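Peptidase M16 domain protein (Alicyclobacillus acidocaldarius subsp. acidocaldarius DSM 446, PDB 4XEA) is a putative metallopeptidase of the M16 (insulinase-like) family, which probably cleaves peptides using a bound metal ion. Local coordinates at residues D57-A60 against H61-H65; G110-L113 against D114-S118; D205-A208 against H209-E213. All coordinates share one frame; numbering follows the deposited sequence.

Contact 1 (D57-A60 against H61-H65); sequences DGIA and HFLEH. With NI (nickel (II) ion), chain C.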
loop_
_atom_site.group_PDB
_atom_site.type_symbol
_atom_site.label_atom_id
_atom_site.label_comp_id
_atom_site.label_asym_id
_atom_site.label_seq_id
_atom_site.Cartn_x
_atom_site.Cartn_y
_atom_site.Cartn_z
ATOM N N ASP A 57 -31.279 -3.029 -0.235
ATOM C CA ASP A 57 -29.843 -3.113 -0.181
ATOM C C ASP A 57 -29.215 -1.742 0.022
ATOM O O ASP A 57 -29.720 -0.738 -0.481
ATOM C CB ASP A 57 -29.313 -3.799 -1.439
ATOM C CG ASP A 57 -29.564 -5.310 -1.414
ATOM O OD1 ASP A 57 -29.439 -5.925 -0.327
ATOM O OD2 ASP A 57 -29.903 -5.873 -2.465
ATOM N N GLY A 58 -28.119 -1.699 0.781
ATOM C CA GLY A 58 -27.368 -0.462 0.928
ATOM C C GLY A 58 -27.306 0.091 2.328
ATOM O O GLY A 58 -26.632 1.085 2.539
ATOM N N ILE A 59 -27.967 -0.535 3.306
ATOM C CA ILE A 59 -28.152 0.132 4.589
ATOM C C ILE A 59 -26.912 0.192 5.430
ATOM O O ILE A 59 -26.642 1.265 5.974
ATOM C CB ILE A 59 -29.381 -0.380 5.410
ATOM C CG1 ILE A 59 -30.656 0.024 4.654
ATOM C CG2 ILE A 59 -29.412 0.288 6.811
ATOM C CD1 ILE A 59 -31.968 -0.372 5.346
ATOM N N ALA A 60 -26.160 -0.908 5.535
ATOM C CA ALA A 60 -24.899 -0.899 6.279
ATOM C C ALA A 60 -24.024 0.291 5.845
ATOM O O ALA A 60 -23.491 1.042 6.675
ATOM C CB ALA A 60 -24.143 -2.224 6.141
ATOM N N HIS A 61 -23.937 0.478 4.535
ATOM C CA HIS A 61 -23.049 1.494 3.941
ATOM C C HIS A 61 -23.612 2.916 4.073
ATOM O O HIS A 61 -22.862 3.879 4.264
ATOM C CB HIS A 61 -22.817 1.110 2.491
ATOM C CG HIS A 61 -22.196 2.176 1.678
ATOM N ND1 HIS A 61 -22.945 3.020 0.887
ATOM C CD2 HIS A 61 -20.910 2.577 1.557
ATOM C CE1 HIS A 61 -22.146 3.881 0.293
ATOM N NE2 HIS A 61 -20.906 3.621 0.665
ATOM N N PHE A 62 -24.931 3.044 3.974
ATOM C CA PHE A 62 -25.621 4.324 4.256
ATOM C C PHE A 62 -25.329 4.783 5.707
ATOM O O PHE A 62 -24.956 5.946 5.961
ATOM C CB PHE A 62 -27.123 4.133 4.017
ATOM C CG PHE A 62 -27.873 5.400 3.693
ATOM C CD1 PHE A 62 -27.949 6.433 4.601
ATOM C CD2 PHE A 62 -28.570 5.518 2.496
ATOM C CE1 PHE A 62 -28.669 7.595 4.300
ATOM C CE2 PHE A 62 -29.284 6.669 2.196
ATOM C CZ PHE A 62 -29.332 7.700 3.091
ATOM N N LEU A 63 -25.473 3.871 6.659
ATOM C CA LEU A 63 -25.169 4.180 8.068
ATOM C C LEU A 63 -23.693 4.595 8.230
ATOM O O LEU A 63 -23.386 5.540 8.960
ATOM C CB LEU A 63 -25.492 3.002 8.988
ATOM C CG LEU A 63 -26.970 2.642 9.163
ATOM C CD1 LEU A 63 -27.064 1.396 10.024
ATOM C CD2 LEU A 63 -27.759 3.853 9.813
ATOM N N GLU A 64 -22.799 3.933 7.489
ATOM C CA GLU A 64 -21.380 4.295 7.539
ATOM C C GLU A 64 -21.182 5.726 7.143
ATOM O O GLU A 64 -20.426 6.452 7.794
ATOM C CB GLU A 64 -20.529 3.362 6.657
ATOM C CG GLU A 64 -19.021 3.695 6.667
ATOM C CD GLU A 64 -18.412 3.607 5.270
ATOM O OE1 GLU A 64 -18.531 2.555 4.622
ATOM O OE2 GLU A 64 -17.868 4.606 4.797
ATOM N N HIS A 65 -21.838 6.149 6.066
ATOM C CA HIS A 65 -21.701 7.500 5.615
ATOM C C HIS A 65 -22.226 8.488 6.669
ATOM O O HIS A 65 -21.648 9.553 6.870
ATOM C CB HIS A 65 -22.482 7.718 4.318
ATOM C CG HIS A 65 -21.669 7.519 3.091
ATOM N ND1 HIS A 65 -21.444 8.530 2.181
ATOM C CD2 HIS A 65 -21.005 6.433 2.628
ATOM C CE1 HIS A 65 -20.686 8.068 1.200
ATOM N NE2 HIS A 65 -20.412 6.802 1.445
HETATM NI NI NI C . -19.310 5.153 0.480
HETATM O O HOH W 1 -25.650 2.716 0.454
HETATM O O HOH W 2 -17.284 6.513 0.436
#
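Ala60 and His61 sit in the first turn of helix 59-66, where the chain enters a metal site. The Ala60 carbonyl O accepts the N-H of Glu64 at an N...O distance of 3.1 Å. The Ala60 methyl is seated against Thr90.

Gly58 is the N-cap. Its O accepts the N-H of Phe62 at 3.0 Å, and a water joins the same O to the ring of His61. The water donates to Gly58 O and accepts from His61 ND1 in the plane of the ring, 2.8 Å from ND1. This bridge helps to fix the rotation of the imidazole. His61 CG stands anti to its backbone N (chi1 167°), and the far nitrogen, NE2, meets the nickel ion at 2.2 Å. One turn on, His65 NE2 binds the same ion. A water and Glu136 take part in the site too.

Ile59 holds the apolar side of the turn. Its O accepts the N-H of Leu63 at 2.9 Å, and its CG2 branch rests 4.1 Å from Leu63 CG.

The sequence from His61 to His65 is the inverted HxxEH motif of M16 peptidases. Glu64, the glutamate of that motif, hydrogen-bonds Thr90 through OE1. Helix 123-141 flanks the site with Glu136, and Glu129 from it bonds His65 ND1. Helix 178-188 packs Leu181 on Ile59, Phe62 and Leu63, while Thr90 of strand 84-90 touches His61 as well as Ala60.

Contact 2 (G110-L113 against D114-S118); sequences GTLL and DFVQS. With NA (sodium ion), chain B.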
loop_
_atom_site.group_PDB
_atom_site.type_symbol
_atom_site.label_atom_id
_atom_site.label_comp_id
_atom_site.label_asym_id
_atom_site.label_seq_id
_atom_site.Cartn_x
_atom_site.Cartn_y
_atom_site.Cartn_z
ATOM N N GLY A 110 -12.437 7.934 23.388
ATOM C CA GLY A 110 -13.695 8.584 23.785
ATOM C C GLY A 110 -14.483 9.104 22.582
ATOM O O GLY A 110 -15.687 8.883 22.478
ATOM N N THR A 111 -13.806 9.770 21.658
ATOM C CA THR A 111 -14.454 10.283 20.457
ATOM C C THR A 111 -14.962 9.128 19.570
ATOM O O THR A 111 -16.056 9.196 18.987
ATOM C CB THR A 111 -13.470 11.153 19.665
ATOM O OG1 THR A 111 -12.894 12.163 20.531
ATOM C CG2 THR A 111 -14.170 11.789 18.458
ATOM N N LEU A 112 -14.165 8.062 19.491
ATOM C CA LEU A 112 -14.524 6.887 18.675
ATOM C C LEU A 112 -15.800 6.247 19.236
ATOM O O LEU A 112 -16.754 5.992 18.507
ATOM C CB LEU A 112 -13.359 5.886 18.635
ATOM C CG LEU A 112 -13.612 4.606 17.821
ATOM C CD1 LEU A 112 -13.924 4.926 16.376
ATOM C CD2 LEU A 112 -12.434 3.676 17.960
ATOM N N LEU A 113 -15.819 5.996 20.537
ATOM C CA LEU A 113 -17.017 5.403 21.148
ATOM C C LEU A 113 -18.201 6.333 20.932
ATOM O O LEU A 113 -19.254 5.900 20.478
ATOM C CB LEU A 113 -16.816 5.125 22.637
ATOM C CG LEU A 113 -15.827 4.012 22.981
ATOM C CD1 LEU A 113 -15.438 4.069 24.464
ATOM C CD2 LEU A 113 -16.395 2.630 22.586
ATOM N N ASP A 114 -18.022 7.609 21.265
ATOM C CA ASP A 114 -19.111 8.604 21.202
ATOM C C ASP A 114 -19.753 8.735 19.816
ATOM O O ASP A 114 -20.980 8.710 19.695
ATOM C CB ASP A 114 -18.606 9.970 21.680
ATOM C CG ASP A 114 -18.314 9.998 23.172
ATOM O OD1 ASP A 114 -18.689 9.040 23.910
ATOM O OD2 ASP A 114 -17.731 10.996 23.600
ATOM N N PHE A 115 -18.955 8.844 18.755
ATOM C CA PHE A 115 -19.564 9.109 17.434
ATOM C C PHE A 115 -20.207 7.861 16.791
ATOM O O PHE A 115 -21.082 7.973 15.933
ATOM C CB PHE A 115 -18.593 9.861 16.491
ATOM C CG PHE A 115 -17.861 8.998 15.468
ATOM C CD1 PHE A 115 -18.451 8.676 14.257
ATOM C CD2 PHE A 115 -16.546 8.584 15.692
ATOM C CE1 PHE A 115 -17.758 7.913 13.286
ATOM C CE2 PHE A 115 -15.857 7.829 14.756
ATOM C CZ PHE A 115 -16.463 7.486 13.545
ATOM N N VAL A 116 -19.796 6.680 17.217
ATOM C CA VAL A 116 -20.396 5.448 16.718
ATOM C C VAL A 116 -21.658 5.082 17.531
ATOM O O VAL A 116 -22.561 4.429 16.992
ATOM C CB VAL A 116 -19.352 4.328 16.720
ATOM C CG1 VAL A 116 -19.949 2.980 16.282
ATOM C CG2 VAL A 116 -18.150 4.732 15.778
ATOM N N GLN A 117 -21.729 5.520 18.798
ATOM C CA GLN A 117 -22.859 5.183 19.694
ATOM C C GLN A 117 -24.012 6.189 19.688
ATOM O O GLN A 117 -24.966 6.040 20.455
ATOM C CB GLN A 117 -22.356 4.910 21.127
ATOM C CG GLN A 117 -21.611 3.587 21.208
ATOM C CD GLN A 117 -21.021 3.260 22.549
ATOM O OE1 GLN A 117 -20.547 4.146 23.342
ATOM N NE2 GLN A 117 -21.018 1.963 22.836
ATOM N N SER A 118 -23.934 7.219 18.841
ATOM C CA SER A 118 -25.101 8.074 18.558
ATOM C C SER A 118 -25.214 8.281 17.074
ATOM O O SER A 118 -24.204 8.356 16.376
ATOM C CB SER A 118 -24.986 9.451 19.232
ATOM O OG SER A 118 -24.772 9.318 20.611
HETATM NA NA NA B . -22.522 9.205 15.007
HETATM O O HOH W 3 -22.204 11.319 15.883
HETATM O O HOH W 4 -24.130 10.264 13.354
#
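The carbonyl O of Phe115, whose N-H still bonds Thr111 O at an N...O distance of 2.9 Å, binds a sodium ion at 2.1 Å. Ser118 O reaches the same ion at 2.3 Å from the chain just past the helix. Two waters and Met67 O complete the ligands seen.

The last turn of helix 105-116 is loosening here. Leu113 O accepts the N-H of Gln117 at 3.0 Å, and a weak bond from Val116 N comes to the same oxygen. Val116 N also makes a weak bond to Leu112 O.

Side chains pack along this turn. The Leu112 CD1 methyl touches the Phe115 ring at CE2, 3.8 Å away, with the two side chains slanting across each other. Thr111 O lies at the ring edge, in its plane. Val116 CG2 lies over the centre of one ring face, 3.8 Å above the plane. Its placement follows from chi1 of 177°, which puts CG1 opposite the backbone N and turns CG2 the other way, beside that nitrogen. Phe35 of strand 31-37 touches Leu112, Leu113 and Val116.

The polar ends look elsewhere. Asp114 OD1 forms a salt bridge with Lys218, and Gln117 OE1 bonds Gln215. The protein ligands named for sodium are all backbone carbonyls, so this site depends on the course of the chain rather than on acidic side chains. Phe115 O and Ser118 O, three residues apart, meet on one ion, so the sodium bridges the chain there.

Contact 3 (D205-A208 against H209-E213); sequences DEIA and HVIEE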
loop_
_atom_site.group_PDB
_atom_site.type_symbol
_atom_site.label_atom_id
_atom_site.label_comp_id
_atom_site.label_asym_id
_atom_site.label_seq_id
_atom_site.Cartn_x
_atom_site.Cartn_y
_atom_site.Cartn_z
ATOM N N ASP A 205 -3.838 0.303 31.195
ATOM C CA ASP A 205 -4.640 0.548 32.405
ATOM C C ASP A 205 -5.432 1.845 32.220
ATOM O O ASP A 205 -6.598 1.928 32.584
ATOM C CB ASP A 205 -3.758 0.671 33.662
ATOM C CG ASP A 205 -2.926 -0.587 33.949
ATOM O OD1 ASP A 205 -3.419 -1.720 33.781
ATOM O OD2 ASP A 205 -1.769 -0.421 34.388
ATOM N N GLU A 206 -4.773 2.863 31.659
ATOM C CA GLU A 206 -5.403 4.166 31.419
ATOM C C GLU A 206 -6.584 4.036 30.466
ATOM O O GLU A 206 -7.681 4.531 30.752
ATOM C CB GLU A 206 -4.390 5.149 30.822
ATOM C CG GLU A 206 -4.966 6.538 30.476
ATOM C CD GLU A 206 -4.090 7.325 29.492
ATOM O OE1 GLU A 206 -3.134 6.745 28.916
ATOM O OE2 GLU A 206 -4.364 8.531 29.306
ATOM N N ILE A 207 -6.370 3.356 29.341
ATOM C CA ILE A 207 -7.390 3.281 28.317
ATOM C C ILE A 207 -8.556 2.364 28.743
ATOM O O ILE A 207 -9.721 2.654 28.437
ATOM C CB ILE A 207 -6.790 2.837 26.955
ATOM C CG1 ILE A 207 -5.795 3.884 26.424
ATOM C CG2 ILE A 207 -7.903 2.575 25.935
ATOM C CD1 ILE A 207 -6.342 5.311 26.325
ATOM N N ALA A 208 -8.251 1.282 29.470
ATOM C CA ALA A 208 -9.300 0.370 29.976
ATOM C C ALA A 208 -10.264 1.079 30.905
ATOM O O ALA A 208 -11.456 0.820 30.875
ATOM C CB ALA A 208 -8.700 -0.826 30.668
ATOM N N HIS A 209 -9.748 1.993 31.716
ATOM C CA HIS A 209 -10.556 2.799 32.619
ATOM C C HIS A 209 -11.394 3.840 31.847
ATOM O O HIS A 209 -12.560 4.047 32.142
ATOM C CB HIS A 209 -9.609 3.461 33.635
ATOM C CG HIS A 209 -10.283 4.326 34.644
ATOM N ND1 HIS A 209 -11.100 3.821 35.635
ATOM C CD2 HIS A 209 -10.213 5.662 34.855
ATOM C CE1 HIS A 209 -11.525 4.814 36.400
ATOM N NE2 HIS A 209 -10.996 5.940 35.951
ATOM N N VAL A 210 -10.806 4.484 30.853
ATOM C CA VAL A 210 -11.555 5.430 30.003
ATOM C C VAL A 210 -12.755 4.749 29.291
ATOM O O VAL A 210 -13.863 5.321 29.185
ATOM C CB VAL A 210 -10.628 6.041 28.927
ATOM C CG1 VAL A 210 -11.437 6.822 27.883
ATOM C CG2 VAL A 210 -9.547 6.897 29.558
ATOM N N ILE A 211 -12.541 3.525 28.814
ATOM C CA ILE A 211 -13.584 2.830 28.068
ATOM C C ILE A 211 -14.722 2.501 29.050
ATOM O O ILE A 211 -15.876 2.804 28.759
ATOM C CB ILE A 211 -13.070 1.536 27.355
ATOM C CG1 ILE A 211 -12.027 1.849 26.292
ATOM C CG2 ILE A 211 -14.224 0.773 26.665
ATOM C CD1 ILE A 211 -11.158 0.658 25.901
ATOM N N GLU A 212 -14.380 1.942 30.220
ATOM C CA GLU A 212 -15.385 1.549 31.237
ATOM C C GLU A 212 -16.182 2.767 31.680
ATOM O O GLU A 212 -17.396 2.716 31.786
ATOM C CB GLU A 212 -14.730 0.908 32.473
ATOM C CG GLU A 212 -13.932 -0.385 32.239
ATOM C CD GLU A 212 -14.736 -1.654 32.384
ATOM O OE1 GLU A 212 -14.104 -2.731 32.434
ATOM O OE2 GLU A 212 -15.988 -1.601 32.422
ATOM N N GLU A 213 -15.487 3.875 31.909
ATOM C CA GLU A 213 -16.149 5.109 32.347
ATOM C C GLU A 213 -17.062 5.680 31.273
ATOM O O GLU A 213 -18.173 6.102 31.564
ATOM C CB GLU A 213 -15.125 6.153 32.812
ATOM C CG GLU A 213 -14.574 5.847 34.178
ATOM C CD GLU A 213 -15.648 5.937 35.262
ATOM O OE1 GLU A 213 -16.377 4.938 35.486
ATOM O OE2 GLU A 213 -15.779 7.014 35.871
#
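Ile207 and Ile211 lie one turn apart on helix 204-216, and their side chains meet at a slant. The CG2 branch of Ile207 touches the CD1 tip of Ile211 at 3.8 Å. In Ile207, chi1 of -64° sends CG2 opposite the backbone N. In Ile211, CG1 lies beside its own N and passes 3.3 Å from Ile207 O. Both are buried and form the inner face of the helix.

Val210 keeps its CG2 branch close to Glu206 O, at 3.2 Å. Glu212 CG lies 3.1 Å from Ala208 O, off the oxygen end of the carbonyl, and the chain then bends at chi2. That bend carries the carboxylate away, and OE1 bonds Trp12. The imidazole of His209 has the CG methylene of Glu213 over one face, 3.9 Å above the plane and shifted toward the rim.

Four regular backbone bonds tie the two halves. The one from Ile211 N to Ile207 O is 3.0 Å long, and the one from His209 N to Asp205 O is longer at 3.3 Å.

Ile207 reaches Ile198 and Ile211 reaches Leu196, both on strand 194-200. Ala106 of helix 105-116 meets Glu206 and Val210. Asp205 OD1 forms a salt bridge with Arg10.

The chemistry is that of an amphipathic helix. The isoleucines seat it on the sheet by apolar packing, while Asp205, Glu206 and His209 put polar groups on the exposed side. No metal ligand occurs among the nine residues, and the contact is structural packing.

Overall arrangement
All three contacts are local turns of helices, but their settings differ. Contact 1 is buried and lies nearest the chain centre. There histidine side chains bind nickel. Contact 2 is also largely buried, and it uses main-chain oxygens to hold sodium at a helix end. Contact 3 lies farthest out, partly exposed, with charged residues and no metal. Contacts 2 and 3 join directly, since Leu113 CD1 packs 4.1 Å from Ile211 CG2 where helices 105-116 and 204-216 meet. The centres of contacts 1 and 2 are about 18 Å apart, and the two do not touch. Their sites are linked through the chain instead, because Met67, a sodium ligand, follows closely after helix 59-66.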